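Local coordinates for 3-chlorocatechol 1,2-dioxygenase (Rhodococcus opacus, PDB 2BOY), which probably cleaves the aromatic ring of chlorocatechols between the two hydroxylated carbons, using a bound ferric ion, in chloroaromatic breakdown, at residues A[89-94]-A[158-163]; A[104-109]-A[244-249]; A[123-128]-A[144-149]; A[210-215]-A[230-235]. All coordinates share one frame; numbering follows the deposited sequence.

Contact 1 is the first to open: the loop 89-94, which follows the helix 56-64, is held against strand 156-162. Before that loop closes, strand 102-110 begins contact 2, whose partner, strand 241-250, comes last in the chain, so contacts 1 and 2 cross and meet through the neighbouring strands 156-162 and 102-110. Contact 3 pairs strands 121-125 and 146-150 and lies within the spans of both; it touches contact 1 through Gln-126 and Phe-145. Contact 4 opens after contacts 1 and 3 have closed, joins the end of strand 204-210 to strand 229-236, and falls within the long span of contact 2, which it touches at Thr-245.

Contact 1 (A[89-94]-A[158-163]); sequences PYTMPM and TLRTIV
Residues 90-94 run beside strand residues 158-162 in nearly the same direction, 12° apart, joined by one beta bridge at Thr-91 and Arg-160. Arg-160 uses both its backbone polar atoms here: its N donates to Tyr-90 O and its O accepts from Met-92 N, each bond 2.9 Å long and nearly straight. One water continues the link, accepting from Tyr-90 N and donating to Thr-158 O. The Met-92 side chain, bent at chi2 and chi3, lies beside Thr-161, and its CG presses on Thr-161 CB at a tight 3.5 Å, while SD rests against both methyls of Leu-159. The loop 89-94 thereby adds a short irregular edge to strand 156-162 of the intradiol dioxygenase beta core, and Met-92 and Leu-159 both reach Met-124 of strand 121-125. Thr-161 OG1 is turned anti to its backbone N (chi1 -177°) and is hydrogen-bonded to Gln-126 OE1. On the exposed flank, Thr-91 and Arg-160 point the same way, with Thr-91 CG2 lying 3.7 Å above the guanidinium plane, offset toward its rim. Farther along, Met-94 SD meets Ile-162 CD1 at 3.4 Å, and Met-94 CE reaches over the same guanidinium.

Contact 2 (A[104-109]-A[244-249]); sequences IFRGEV and ETSYKF
Phe-105 CG stands anti to its backbone N (chi1 -179°) and Phe-249 CG anti to its carbonyl carbon (chi1 -57°), and the two rings, on one face of the sheet, meet CZ to CZ at 4.2 Å. They belong to parallel neighbours, strands 102-110 and 241-250, in the mixed beta-sheet core of the intradiol dioxygenase domain. Five backbone hydrogen bonds zip the strands together, the shortest being Phe-249 N to Glu-108 O at 2.7 Å. Phe-105 CZ also approaches Tyr-247 CB at 3.6 Å, and its CD2 lies at the same distance from Thr-245 CG2. Within strand 241-250, Tyr-247 CD2 sits 3.5 Å above the centre of the Phe-249 ring. Both phenylalanines are buried, and their rings also meet Trp-194, the residue after the iron ligand His-193. Gly-107, paired with Tyr-247, brings no side chain to this face. The other face carries charge: Glu-108 lies alongside Lys-248, their charged ends apart, and the extended Arg-106 crosses Glu-244. The carboxylate carbon lies at the edge of the guanidinium, in its plane, but the two planes stand 87° apart, and the salt bridge from Arg-106 NH2 to Glu-244 OE2 is a weak 3.3 Å hydrogen bond.

Contact 3 (A[123-128]-A[144-149]); sequences DMWQAD and LFRGKI
Phe-145 reaches back from the start of an antiparallel strand pair, 121-125 with 146-150, in the beta core of the intradiol dioxygenase, and its ring packs against the chain from Gln-126 to Asp-128, all three on one side of the ring plane. Its CB touches Gln-126 O at 3.3 Å. From CG the ring divides its contacts: CD2 lies 3.5 Å from Gln-126 CD and CE2 comes near the same amide, whereas CD1 and CE1 rest on CA and CB of Asp-128. Over one face stands Ala-127 O, which lies in the plane of the Gln-126 amide and accepts a hydrogen bond from its NE2. That amide, 27° from the ring plane, is further held by Thr-161 at OE1 and Ile-162 O at NE2. Along the backbone, Met-124 and Gly-147 form a hydrogen-bonded pair, and Gln-126 N donates to Phe-145 O at 3.2 Å. A water bridges Gln-126 O and Leu-144 O. On the face that carries Trp-125 and Arg-146 the pair approaches the iron: Trp-125 stacks on its ligand His-193, and the Arg-146 guanidinium, held by Ser-134 and Tyr-78 O, meets the indole obliquely, the two planes 14° apart. Arg-146 NH1 meets Trp-125 CD1 at 3.5 Å.

Contact 4 (A[210-215]-A[230-235]); sequences FENGQW and LSLDKI
Phe-210, at the end of strand 204-210, pairs in parallel with Leu-230 and sends its ring to the same face of the sheet. Its CG stands anti to the carbonyl carbon (chi1 -60°), with the ring alongside Leu-230: CE2 meets Leu-230 CD1 at 4.0 Å, and CD2 meets Leu-232 CD1 at 3.8 Å, the methyl lying at the ring edge. The ring also packs on Ala-190 and Leu-192 in the beta core of the intradiol dioxygenase, and the Phe-210 side chain is about 6 Å from that of the iron ligand His-191 and about 10 Å from the iron. Next, Glu-211 N donates a 2.8 Å hydrogen bond to Leu-230 O, and Glu-211 CB comes to 3.1 Å from that same oxygen. The Glu-211 carboxylate reaches Ser-231, its OE1 lying 3.2 Å from Ser-231 CB. Asn-212 follows inside a type I beta turn, closed by Gly-213 N bonding to Phe-210 O, which carries the chain away from strand 229-236. The Asn-212 amide joins the contact through a water that donates to both Glu-211 OE1 and Asn-212 OD1 and accepts from Leu-232 N. The chemistry is thus divided: apolar packing holds the buried ring, while the Glu-211 N bond is the last direct backbone link of the parallel pair, and beyond it a water with three partners joins the exposed turn to Leu-232 N.

Contact 1 (A[89-94]-A[158-163])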
# COMPACT_ATOMS: atom_id res chain seq x y z
N PRO A 89 -10.10 -45.00 2.58
CA PRO A 89 -8.93 -44.49 1.85
C PRO A 89 -9.13 -43.00 1.57
O PRO A 89 -10.16 -42.57 1.07
CB PRO A 89 -8.98 -45.28 0.53
CG PRO A 89 -10.43 -45.48 0.29
CD PRO A 89 -11.08 -45.61 1.66
N TYR A 90 -8.13 -42.22 1.95
CA TYR A 90 -8.19 -40.77 1.90
C TYR A 90 -8.55 -40.25 0.53
O TYR A 90 -7.84 -40.51 -0.45
CB TYR A 90 -6.82 -40.21 2.27
CG TYR A 90 -6.40 -40.46 3.69
CD1 TYR A 90 -5.05 -40.62 4.01
CD2 TYR A 90 -7.34 -40.43 4.74
CE1 TYR A 90 -4.63 -40.76 5.33
CE2 TYR A 90 -6.93 -40.58 6.08
CZ TYR A 90 -5.56 -40.74 6.35
OH TYR A 90 -5.10 -40.88 7.64
N THR A 91 -9.64 -39.49 0.51
CA THR A 91 -10.18 -38.89 -0.70
C THR A 91 -10.59 -37.45 -0.42
O THR A 91 -11.39 -37.18 0.52
CB THR A 91 -11.43 -39.70 -1.14
OG1 THR A 91 -11.03 -41.07 -1.37
CG2 THR A 91 -11.93 -39.19 -2.49
N MET A 92 -10.07 -36.50 -1.19
CA MET A 92 -10.41 -35.10 -1.00
C MET A 92 -11.91 -34.89 -1.25
O MET A 92 -12.48 -35.62 -2.10
CB MET A 92 -9.61 -34.20 -1.96
CG MET A 92 -8.06 -34.16 -1.68
SD MET A 92 -7.68 -33.48 -0.05
CE MET A 92 -7.89 -31.74 -0.34
N PRO A 93 -12.55 -33.97 -0.51
CA PRO A 93 -13.99 -33.71 -0.69
C PRO A 93 -14.30 -33.23 -2.09
O PRO A 93 -13.75 -32.20 -2.54
CB PRO A 93 -14.33 -32.69 0.41
CG PRO A 93 -13.28 -32.98 1.53
CD PRO A 93 -12.00 -33.23 0.66
N MET A 94 -15.11 -34.04 -2.81
CA MET A 94 -15.40 -33.77 -4.20
C MET A 94 -16.90 -34.02 -4.45
O MET A 94 -17.53 -34.81 -3.75
CB MET A 94 -14.59 -34.72 -5.09
CG MET A 94 -13.13 -34.39 -5.10
SD MET A 94 -12.16 -35.41 -6.16
CE MET A 94 -12.01 -36.85 -5.17
N THR A 158 -1.78 -42.28 1.14
CA THR A 158 -2.16 -42.26 -0.26
C THR A 158 -3.38 -41.39 -0.28
O THR A 158 -4.29 -41.57 0.55
CB THR A 158 -2.54 -43.69 -0.72
OG1 THR A 158 -1.35 -44.51 -0.76
CG2 THR A 158 -3.04 -43.69 -2.16
N LEU A 159 -3.42 -40.44 -1.21
CA LEU A 159 -4.52 -39.47 -1.26
C LEU A 159 -5.09 -39.44 -2.67
O LEU A 159 -4.33 -39.29 -3.64
CB LEU A 159 -4.03 -38.08 -0.82
CG LEU A 159 -5.03 -36.89 -0.90
CD1 LEU A 159 -6.20 -37.12 0.03
CD2 LEU A 159 -4.34 -35.57 -0.58
N ARG A 160 -6.42 -39.58 -2.79
CA ARG A 160 -7.07 -39.44 -4.08
C ARG A 160 -7.69 -38.04 -4.26
O ARG A 160 -8.44 -37.55 -3.40
CB ARG A 160 -8.16 -40.50 -4.28
CG ARG A 160 -8.95 -40.34 -5.56
CD ARG A 160 -9.91 -41.49 -5.91
NE ARG A 160 -11.20 -40.96 -6.38
CZ ARG A 160 -12.39 -41.23 -5.82
NH1 ARG A 160 -12.47 -42.05 -4.78
NH2 ARG A 160 -13.51 -40.68 -6.31
N THR A 161 -7.41 -37.42 -5.38
CA THR A 161 -7.98 -36.13 -5.66
C THR A 161 -8.08 -35.98 -7.18
O THR A 161 -8.12 -36.99 -7.90
CB THR A 161 -7.15 -35.04 -4.94
OG1 THR A 161 -7.75 -33.78 -5.14
CG2 THR A 161 -5.71 -34.92 -5.47
N ILE A 162 -8.20 -34.75 -7.65
CA ILE A 162 -8.24 -34.44 -9.06
C ILE A 162 -7.10 -33.47 -9.31
O ILE A 162 -6.70 -32.78 -8.37
CB ILE A 162 -9.67 -33.92 -9.40
CG1 ILE A 162 -10.52 -35.12 -9.85
CG2 ILE A 162 -9.66 -32.82 -10.43
CD1 ILE A 162 -12.01 -34.99 -9.53
N VAL A 163 -6.51 -33.47 -10.50
CA VAL A 163 -5.47 -32.47 -10.83
C VAL A 163 -6.08 -31.08 -10.85
O VAL A 163 -7.01 -30.84 -11.63
CB VAL A 163 -4.75 -32.79 -12.18
CG1 VAL A 163 -3.63 -31.80 -12.44
CG2 VAL A 163 -4.19 -34.22 -12.16
O HOH W 1 -5.60 -43.67 1.94
O HOH W 2 -6.68 -42.91 -1.44

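Contact 2 (A[104-109]-A[244-249])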
# COMPACT_ATOMS: atom_id res chain seq x y z
N ILE A 104 -3.63 -39.71 -8.04
CA ILE A 104 -3.31 -40.49 -6.84
C ILE A 104 -1.98 -40.00 -6.35
O ILE A 104 -0.95 -40.08 -7.06
CB ILE A 104 -3.29 -42.02 -7.09
CG1 ILE A 104 -4.61 -42.48 -7.76
CG2 ILE A 104 -2.97 -42.78 -5.82
CD1 ILE A 104 -5.90 -42.16 -6.97
N PHE A 105 -2.00 -39.47 -5.12
CA PHE A 105 -0.80 -38.83 -4.55
C PHE A 105 -0.26 -39.71 -3.42
O PHE A 105 -1.00 -40.01 -2.47
CB PHE A 105 -1.13 -37.40 -4.08
CG PHE A 105 0.06 -36.67 -3.49
CD1 PHE A 105 0.57 -37.03 -2.24
CD2 PHE A 105 0.66 -35.61 -4.19
CE1 PHE A 105 1.69 -36.37 -1.67
CE2 PHE A 105 1.76 -34.91 -3.63
CZ PHE A 105 2.29 -35.33 -2.37
N ARG A 106 0.97 -40.21 -3.57
CA ARG A 106 1.58 -41.07 -2.55
C ARG A 106 2.58 -40.22 -1.80
O ARG A 106 3.62 -39.80 -2.36
CB ARG A 106 2.28 -42.27 -3.23
CG ARG A 106 1.31 -43.15 -4.02
CD ARG A 106 1.98 -44.33 -4.79
NE ARG A 106 1.01 -45.00 -5.70
CZ ARG A 106 -0.00 -45.72 -5.26
NH1 ARG A 106 -0.14 -45.84 -3.94
NH2 ARG A 106 -0.85 -46.33 -6.10
N GLY A 107 2.28 -39.96 -0.52
CA GLY A 107 3.12 -39.12 0.32
C GLY A 107 3.94 -39.91 1.32
O GLY A 107 3.56 -41.02 1.74
N GLU A 108 5.07 -39.35 1.71
CA GLU A 108 5.86 -39.89 2.80
C GLU A 108 6.41 -38.67 3.55
O GLU A 108 6.77 -37.64 2.92
CB GLU A 108 7.03 -40.78 2.27
CG GLU A 108 7.82 -41.49 3.40
CD GLU A 108 9.08 -42.21 2.92
OE1 GLU A 108 9.70 -41.77 1.92
OE2 GLU A 108 9.49 -43.19 3.60
N VAL A 109 6.48 -38.79 4.87
CA VAL A 109 7.10 -37.76 5.70
C VAL A 109 8.18 -38.44 6.55
O VAL A 109 7.87 -39.42 7.25
CB VAL A 109 6.11 -37.00 6.63
CG1 VAL A 109 6.87 -35.83 7.34
CG2 VAL A 109 4.83 -36.46 5.85
N GLU A 244 -0.57 -40.62 -11.37
CA GLU A 244 -0.01 -40.92 -10.06
C GLU A 244 1.28 -40.12 -9.86
O GLU A 244 2.03 -39.86 -10.81
CB GLU A 244 0.24 -42.42 -9.97
CG GLU A 244 1.02 -42.87 -8.78
CD GLU A 244 1.30 -44.37 -8.89
OE1 GLU A 244 2.50 -44.75 -8.92
OE2 GLU A 244 0.32 -45.15 -8.99
N THR A 245 1.52 -39.73 -8.61
CA THR A 245 2.73 -39.00 -8.27
C THR A 245 3.15 -39.32 -6.83
O THR A 245 2.37 -39.87 -6.09
CB THR A 245 2.51 -37.49 -8.52
OG1 THR A 245 3.78 -36.81 -8.48
CG2 THR A 245 1.70 -36.83 -7.39
N SER A 246 4.40 -39.02 -6.47
CA SER A 246 4.96 -39.41 -5.17
C SER A 246 5.74 -38.21 -4.73
O SER A 246 6.35 -37.51 -5.55
CB SER A 246 5.95 -40.58 -5.31
OG SER A 246 5.26 -41.75 -5.72
N TYR A 247 5.74 -37.97 -3.43
CA TYR A 247 6.58 -36.92 -2.85
C TYR A 247 7.01 -37.30 -1.46
O TYR A 247 6.23 -37.87 -0.70
CB TYR A 247 5.86 -35.56 -2.79
CG TYR A 247 6.81 -34.41 -2.50
CD1 TYR A 247 7.64 -33.87 -3.50
CD2 TYR A 247 6.87 -33.87 -1.22
CE1 TYR A 247 8.55 -32.82 -3.22
CE2 TYR A 247 7.73 -32.85 -0.92
CZ TYR A 247 8.58 -32.33 -1.92
OH TYR A 247 9.42 -31.29 -1.60
N LYS A 248 8.23 -36.92 -1.11
CA LYS A 248 8.71 -37.14 0.24
C LYS A 248 8.99 -35.82 0.92
O LYS A 248 9.86 -35.05 0.44
CB LYS A 248 10.00 -37.97 0.23
CG LYS A 248 10.64 -38.13 1.62
CD LYS A 248 11.99 -38.92 1.61
CE LYS A 248 13.20 -38.01 1.22
NZ LYS A 248 14.42 -38.78 0.71
N PHE A 249 8.27 -35.56 2.02
CA PHE A 249 8.45 -34.37 2.85
C PHE A 249 9.41 -34.67 4.02
O PHE A 249 9.45 -35.80 4.53
CB PHE A 249 7.13 -33.94 3.49
CG PHE A 249 5.99 -33.65 2.50
CD1 PHE A 249 5.07 -34.64 2.20
CD2 PHE A 249 5.80 -32.37 1.99
CE1 PHE A 249 3.97 -34.39 1.35
CE2 PHE A 249 4.72 -32.11 1.11
CZ PHE A 249 3.80 -33.13 0.84

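Contact 3 (A[123-128]-A[144-149])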
# COMPACT_ATOMS: atom_id res chain seq x y z
N ASP A 123 -2.61 -30.68 6.38
CA ASP A 123 -3.77 -29.96 5.93
C ASP A 123 -3.50 -29.69 4.46
O ASP A 123 -2.50 -29.06 4.14
CB ASP A 123 -3.84 -28.63 6.67
CG ASP A 123 -5.21 -28.32 7.21
OD1 ASP A 123 -5.33 -27.88 8.36
OD2 ASP A 123 -6.25 -28.44 6.55
N MET A 124 -4.40 -30.08 3.56
CA MET A 124 -4.15 -29.84 2.12
C MET A 124 -5.33 -29.11 1.52
O MET A 124 -6.45 -29.38 1.90
CB MET A 124 -3.92 -31.17 1.40
CG MET A 124 -3.21 -31.07 0.03
SD MET A 124 -4.29 -30.60 -1.40
CE MET A 124 -4.69 -32.21 -2.12
N TRP A 125 -5.05 -28.09 0.69
CA TRP A 125 -6.13 -27.42 -0.04
C TRP A 125 -5.67 -27.15 -1.44
O TRP A 125 -4.47 -27.00 -1.70
CB TRP A 125 -6.64 -26.13 0.68
CG TRP A 125 -5.67 -24.97 0.80
CD1 TRP A 125 -5.75 -23.78 0.15
CD2 TRP A 125 -4.54 -24.85 1.70
NE1 TRP A 125 -4.75 -22.93 0.56
CE2 TRP A 125 -3.96 -23.57 1.48
CE3 TRP A 125 -3.93 -25.72 2.64
CZ2 TRP A 125 -2.80 -23.11 2.16
CZ3 TRP A 125 -2.78 -25.28 3.33
CH2 TRP A 125 -2.21 -23.99 3.07
N GLN A 126 -6.63 -27.08 -2.35
CA GLN A 126 -6.31 -26.91 -3.75
C GLN A 126 -7.56 -26.36 -4.40
O GLN A 126 -8.65 -26.46 -3.84
CB GLN A 126 -5.94 -28.27 -4.40
CG GLN A 126 -7.16 -29.27 -4.46
CD GLN A 126 -6.86 -30.49 -5.27
OE1 GLN A 126 -6.39 -31.50 -4.75
NE2 GLN A 126 -7.18 -30.43 -6.57
N ALA A 127 -7.38 -25.85 -5.61
CA ALA A 127 -8.48 -25.42 -6.46
C ALA A 127 -9.07 -26.61 -7.19
O ALA A 127 -8.44 -27.66 -7.28
CB ALA A 127 -7.96 -24.39 -7.47
N ASP A 128 -10.28 -26.43 -7.73
CA ASP A 128 -10.90 -27.49 -8.49
C ASP A 128 -10.42 -27.44 -9.94
O ASP A 128 -9.52 -26.67 -10.28
CB ASP A 128 -12.45 -27.42 -8.37
CG ASP A 128 -13.06 -26.26 -9.16
OD1 ASP A 128 -12.35 -25.47 -9.82
OD2 ASP A 128 -14.28 -26.05 -9.13
N LEU A 144 -14.95 -28.07 -0.14
CA LEU A 144 -14.60 -28.83 -1.34
C LEU A 144 -13.07 -28.72 -1.46
O LEU A 144 -12.54 -27.60 -1.32
CB LEU A 144 -15.21 -28.21 -2.57
CG LEU A 144 -15.26 -29.14 -3.79
CD1 LEU A 144 -16.42 -30.17 -3.50
CD2 LEU A 144 -15.49 -28.33 -5.02
N PHE A 145 -12.39 -29.83 -1.74
CA PHE A 145 -10.94 -29.83 -2.02
C PHE A 145 -10.12 -29.23 -0.87
O PHE A 145 -9.09 -28.63 -1.09
CB PHE A 145 -10.60 -29.13 -3.34
CG PHE A 145 -10.91 -29.97 -4.54
CD1 PHE A 145 -11.94 -29.60 -5.43
CD2 PHE A 145 -10.26 -31.18 -4.73
CE1 PHE A 145 -12.26 -30.44 -6.51
CE2 PHE A 145 -10.54 -32.02 -5.82
CZ PHE A 145 -11.56 -31.63 -6.71
N ARG A 146 -10.58 -29.51 0.35
CA ARG A 146 -9.84 -29.18 1.58
C ARG A 146 -9.95 -30.36 2.53
O ARG A 146 -11.08 -30.83 2.81
CB ARG A 146 -10.48 -27.94 2.23
CG ARG A 146 -10.40 -26.67 1.37
CD ARG A 146 -11.07 -25.42 1.97
NE ARG A 146 -11.00 -24.26 1.10
CZ ARG A 146 -9.98 -23.40 1.02
NH1 ARG A 146 -8.86 -23.56 1.78
NH2 ARG A 146 -10.07 -22.35 0.20
N GLY A 147 -8.82 -30.86 3.05
CA GLY A 147 -8.88 -32.01 3.95
C GLY A 147 -7.66 -32.17 4.82
O GLY A 147 -6.56 -31.69 4.47
N LYS A 148 -7.84 -32.89 5.91
CA LYS A 148 -6.74 -33.24 6.81
C LYS A 148 -6.52 -34.74 6.79
O LYS A 148 -7.48 -35.51 6.87
CB LYS A 148 -7.06 -32.81 8.23
CG LYS A 148 -7.16 -31.30 8.37
CD LYS A 148 -7.64 -30.95 9.73
CE LYS A 148 -7.52 -29.47 10.00
NZ LYS A 148 -7.87 -29.29 11.40
N ILE A 149 -5.26 -35.15 6.72
CA ILE A 149 -4.87 -36.55 6.77
C ILE A 149 -3.69 -36.70 7.73
O ILE A 149 -3.12 -35.70 8.22
CB ILE A 149 -4.45 -37.00 5.39
CG1 ILE A 149 -3.46 -36.01 4.83
CG2 ILE A 149 -5.68 -37.03 4.45
CD1 ILE A 149 -2.66 -36.50 3.69
O HOH W 3 -10.83 -25.56 -2.41

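Contact 4 (A[210-215]-A[230-235])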
# COMPACT_ATOMS: atom_id res chain seq x y z
N PHE A 210 3.13 -29.13 -10.94
CA PHE A 210 3.16 -30.27 -11.88
C PHE A 210 4.13 -29.91 -13.01
O PHE A 210 3.95 -28.88 -13.65
CB PHE A 210 1.75 -30.54 -12.37
CG PHE A 210 0.81 -30.88 -11.27
CD1 PHE A 210 0.03 -29.91 -10.66
CD2 PHE A 210 0.77 -32.18 -10.76
CE1 PHE A 210 -0.79 -30.23 -9.62
CE2 PHE A 210 -0.05 -32.50 -9.70
CZ PHE A 210 -0.84 -31.52 -9.13
N GLU A 211 5.19 -30.72 -13.15
CA GLU A 211 6.30 -30.54 -14.10
C GLU A 211 5.86 -29.99 -15.46
O GLU A 211 6.41 -29.04 -16.00
CB GLU A 211 6.88 -31.91 -14.41
CG GLU A 211 8.35 -32.02 -14.11
CD GLU A 211 8.76 -33.45 -13.94
OE1 GLU A 211 8.13 -34.34 -14.56
OE2 GLU A 211 9.70 -33.66 -13.16
N ASN A 212 4.83 -30.62 -15.98
CA ASN A 212 4.39 -30.40 -17.35
C ASN A 212 3.44 -29.20 -17.48
O ASN A 212 3.00 -28.88 -18.58
CB ASN A 212 3.71 -31.70 -17.81
CG ASN A 212 3.81 -32.82 -16.73
OD1 ASN A 212 4.07 -34.00 -17.05
ND2 ASN A 212 3.62 -32.46 -15.43
N GLY A 213 3.16 -28.52 -16.37
CA GLY A 213 2.05 -27.59 -16.32
C GLY A 213 2.39 -26.22 -16.89
O GLY A 213 3.54 -25.79 -16.87
N GLN A 214 1.39 -25.52 -17.39
CA GLN A 214 1.67 -24.19 -17.91
C GLN A 214 1.89 -23.26 -16.70
O GLN A 214 1.39 -23.53 -15.63
CB GLN A 214 0.51 -23.71 -18.82
CG GLN A 214 -0.85 -23.80 -18.20
CD GLN A 214 -2.02 -23.88 -19.22
OE1 GLN A 214 -1.98 -23.26 -20.30
NE2 GLN A 214 -3.07 -24.63 -18.86
N TRP A 215 2.66 -22.21 -16.90
CA TRP A 215 2.91 -21.17 -15.89
C TRP A 215 3.96 -21.54 -14.82
O TRP A 215 4.25 -20.71 -13.98
CB TRP A 215 1.60 -20.68 -15.23
CG TRP A 215 0.48 -20.42 -16.21
CD1 TRP A 215 -0.69 -21.10 -16.33
CD2 TRP A 215 0.43 -19.37 -17.20
NE1 TRP A 215 -1.46 -20.56 -17.33
CE2 TRP A 215 -0.79 -19.50 -17.89
CE3 TRP A 215 1.30 -18.33 -17.57
CZ2 TRP A 215 -1.17 -18.63 -18.94
CZ3 TRP A 215 0.93 -17.46 -18.59
CH2 TRP A 215 -0.30 -17.62 -19.26
N LEU A 230 6.46 -31.77 -9.36
CA LEU A 230 6.14 -33.19 -9.34
C LEU A 230 6.13 -33.75 -10.75
O LEU A 230 5.80 -33.02 -11.69
CB LEU A 230 4.73 -33.41 -8.79
CG LEU A 230 4.43 -32.95 -7.36
CD1 LEU A 230 2.93 -33.10 -7.08
CD2 LEU A 230 5.25 -33.72 -6.33
N SER A 231 6.50 -35.02 -10.87
CA SER A 231 6.32 -35.77 -12.12
C SER A 231 5.09 -36.65 -12.00
O SER A 231 4.85 -37.27 -10.96
CB SER A 231 7.54 -36.63 -12.41
OG SER A 231 7.75 -37.57 -11.38
N LEU A 232 4.31 -36.71 -13.07
CA LEU A 232 3.09 -37.48 -13.15
C LEU A 232 3.30 -38.71 -14.05
O LEU A 232 3.89 -38.58 -15.15
CB LEU A 232 2.04 -36.61 -13.82
CG LEU A 232 0.90 -35.98 -13.02
CD1 LEU A 232 1.24 -35.82 -11.53
CD2 LEU A 232 0.41 -34.69 -13.69
N ASP A 233 2.84 -39.87 -13.58
CA ASP A 233 2.80 -41.07 -14.42
C ASP A 233 1.36 -41.35 -14.82
O ASP A 233 0.46 -41.36 -13.99
CB ASP A 233 3.37 -42.28 -13.67
CG ASP A 233 4.87 -42.14 -13.41
OD1 ASP A 233 5.55 -41.42 -14.18
OD2 ASP A 233 5.47 -42.74 -12.48
N LYS A 234 1.14 -41.57 -16.11
CA LYS A 234 -0.20 -41.88 -16.59
C LYS A 234 -0.45 -43.37 -16.43
O LYS A 234 0.28 -44.19 -16.98
CB LYS A 234 -0.34 -41.47 -18.05
CG LYS A 234 -1.77 -41.37 -18.54
CD LYS A 234 -1.81 -40.92 -20.00
CE LYS A 234 -3.24 -40.90 -20.49
NZ LYS A 234 -3.36 -41.38 -21.92
N ILE A 235 -1.50 -43.72 -15.69
CA ILE A 235 -1.88 -45.12 -15.45
C ILE A 235 -3.17 -45.45 -16.19
O ILE A 235 -4.22 -44.89 -15.89
CB ILE A 235 -2.07 -45.41 -13.94
CG1 ILE A 235 -0.83 -45.02 -13.10
CG2 ILE A 235 -2.56 -46.86 -13.71
CD1 ILE A 235 0.51 -45.52 -13.63
O HOH W 4 5.68 -35.50 -15.39